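Local coordinates for protein ADP compounds hydrolase NudE (Escherichia coli, PDB 1VHZ) that hydrolyses ADP-ribose, NADH, Ap3A and Ap2A as a magnesium-dependent homodimeric Nudix hydrolase, at residues His156-Leu161 with Leu177-Leu182. Numbering follows the deposited sequence.
Sequences HMMDLL and LVREWL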
# COMPACT_ATOMS: atom_id res chain seq x y z
N HIS A 156 -12.36 20.01 -3.69
CA HIS A 156 -12.24 19.13 -4.84
C HIS A 156 -11.18 18.06 -4.60
O HIS A 156 -10.65 17.46 -5.55
CB HIS A 156 -11.88 19.95 -6.11
CG HIS A 156 -13.00 20.90 -6.42
ND1 HIS A 156 -14.21 20.45 -6.93
CD2 HIS A 156 -13.14 22.23 -6.21
CE1 HIS A 156 -15.02 21.48 -7.06
NE2 HIS A 156 -14.40 22.57 -6.64
N MET A 157 -10.93 17.74 -3.35
CA MET A 157 -9.96 16.75 -2.92
C MET A 157 -10.07 15.41 -3.69
O MET A 157 -9.07 14.79 -3.97
CB MET A 157 -10.22 16.28 -1.50
CG MET A 157 -9.86 16.98 -0.27
SD MET A 157 -10.74 16.20 1.13
CE MET A 157 -9.41 15.12 1.70
N MET A 158 -11.30 14.89 -3.77
CA MET A 158 -11.57 13.64 -4.44
C MET A 158 -11.19 13.67 -5.90
O MET A 158 -10.97 12.57 -6.46
CB MET A 158 -13.02 13.16 -4.21
CG MET A 158 -13.36 12.98 -2.72
SD MET A 158 -11.98 12.45 -1.67
CE MET A 158 -11.87 10.72 -2.09
N ASP A 159 -11.01 14.82 -6.56
CA ASP A 159 -10.58 14.80 -7.97
C ASP A 159 -9.18 14.18 -8.10
O ASP A 159 -8.78 13.77 -9.20
CB ASP A 159 -10.55 16.18 -8.59
CG ASP A 159 -11.85 16.95 -8.59
OD1 ASP A 159 -12.91 16.35 -8.34
OD2 ASP A 159 -11.81 18.18 -8.82
N LEU A 160 -8.39 14.11 -7.02
CA LEU A 160 -7.05 13.53 -7.10
C LEU A 160 -7.06 12.08 -7.59
O LEU A 160 -6.08 11.60 -8.17
CB LEU A 160 -6.33 13.60 -5.75
CG LEU A 160 -5.72 14.98 -5.39
CD1 LEU A 160 -5.47 15.07 -3.90
CD2 LEU A 160 -4.44 15.21 -6.19
N LEU A 161 -8.16 11.37 -7.43
CA LEU A 161 -8.38 10.01 -7.87
C LEU A 161 -8.46 9.87 -9.38
O LEU A 161 -8.58 8.74 -9.89
CB LEU A 161 -9.70 9.49 -7.26
CG LEU A 161 -9.65 8.73 -5.95
CD1 LEU A 161 -8.35 8.87 -5.19
CD2 LEU A 161 -10.85 9.05 -5.06
N LEU A 177 -8.93 8.96 4.53
CA LEU A 177 -8.90 9.08 5.99
C LEU A 177 -8.98 10.54 6.43
O LEU A 177 -9.68 10.88 7.39
CB LEU A 177 -7.67 8.39 6.59
CG LEU A 177 -7.72 6.85 6.52
CD1 LEU A 177 -6.32 6.26 6.65
CD2 LEU A 177 -8.67 6.27 7.56
N VAL A 178 -8.30 11.44 5.71
CA VAL A 178 -8.34 12.86 6.04
C VAL A 178 -9.72 13.45 5.78
O VAL A 178 -10.27 14.25 6.54
CB VAL A 178 -7.25 13.59 5.24
CG1 VAL A 178 -7.42 15.10 5.38
CG2 VAL A 178 -5.86 13.16 5.75
N ARG A 179 -10.33 13.03 4.67
CA ARG A 179 -11.68 13.50 4.35
C ARG A 179 -12.66 13.06 5.44
O ARG A 179 -13.53 13.84 5.81
CB ARG A 179 -12.10 12.91 3.01
CG ARG A 179 -13.49 13.40 2.52
CD ARG A 179 -14.00 12.25 1.69
NE ARG A 179 -14.94 12.45 0.64
CZ ARG A 179 -15.59 11.37 0.15
NH1 ARG A 179 -16.46 11.51 -0.83
NH2 ARG A 179 -15.33 10.17 0.67
N GLU A 180 -12.54 11.82 5.93
CA GLU A 180 -13.42 11.36 7.00
C GLU A 180 -13.22 12.25 8.24
O GLU A 180 -14.17 12.71 8.85
CB GLU A 180 -13.14 9.94 7.46
CG GLU A 180 -13.88 8.79 6.92
CD GLU A 180 -15.25 9.00 6.36
OE1 GLU A 180 -16.24 8.88 7.10
OE2 GLU A 180 -15.36 9.27 5.14
N TRP A 181 -11.94 12.46 8.57
CA TRP A 181 -11.61 13.30 9.73
C TRP A 181 -12.15 14.72 9.55
O TRP A 181 -12.67 15.32 10.49
CB TRP A 181 -10.10 13.29 9.91
CG TRP A 181 -9.57 14.14 11.02
CD1 TRP A 181 -9.56 13.86 12.36
CD2 TRP A 181 -8.92 15.41 10.86
NE1 TRP A 181 -8.93 14.89 13.04
CE2 TRP A 181 -8.53 15.84 12.14
CE3 TRP A 181 -8.62 16.20 9.74
CZ2 TRP A 181 -7.89 17.06 12.35
CZ3 TRP A 181 -7.98 17.42 9.96
CH2 TRP A 181 -7.62 17.83 11.25
N LEU A 182 -12.02 15.29 8.37
CA LEU A 182 -12.52 16.63 8.08
C LEU A 182 -14.04 16.70 8.29
O LEU A 182 -14.56 17.72 8.76
CB LEU A 182 -12.17 17.01 6.66
CG LEU A 182 -11.22 18.09 6.24
CD1 LEU A 182 -10.44 18.76 7.35
CD2 LEU A 182 -10.27 17.54 5.16
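The guanidinium of R179 is the one flat group in this contact, and M158 lies over one of its faces, with CG 3.8 Å from R179 NE. M158 bends at chi2 (-33°), which brings its SD back to 3.8 Å from R179 NE as well; the two side chains cross at about a right angle. Beyond the two segments, NH2 of R179 forms a salt bridge with OE2 of E180 in the second subunit. R179 leaves its helix with CG anti to the backbone N (chi1 -176°) and runs extended to NE. M157 meets the root of that chain, its CE 3.7 Å from R179 CB. The same CE lies 4.2 Å from V178 CG1, and M157 SD is 4.3 Å from L182 CD2. The contact thus joins the 3-10 turn after strand 149-153 to helix 169-184, whose V178 also packs on L112 and V130 of the sheet. It illustrates a division of labour within one arginine: thioether chains cover the aliphatic stem and a guanidinium face by van der Waals contact, while the charged end pairs across the homodimer interface, so one side chain serves an apolar contact within the subunit and an ionic one between subunits.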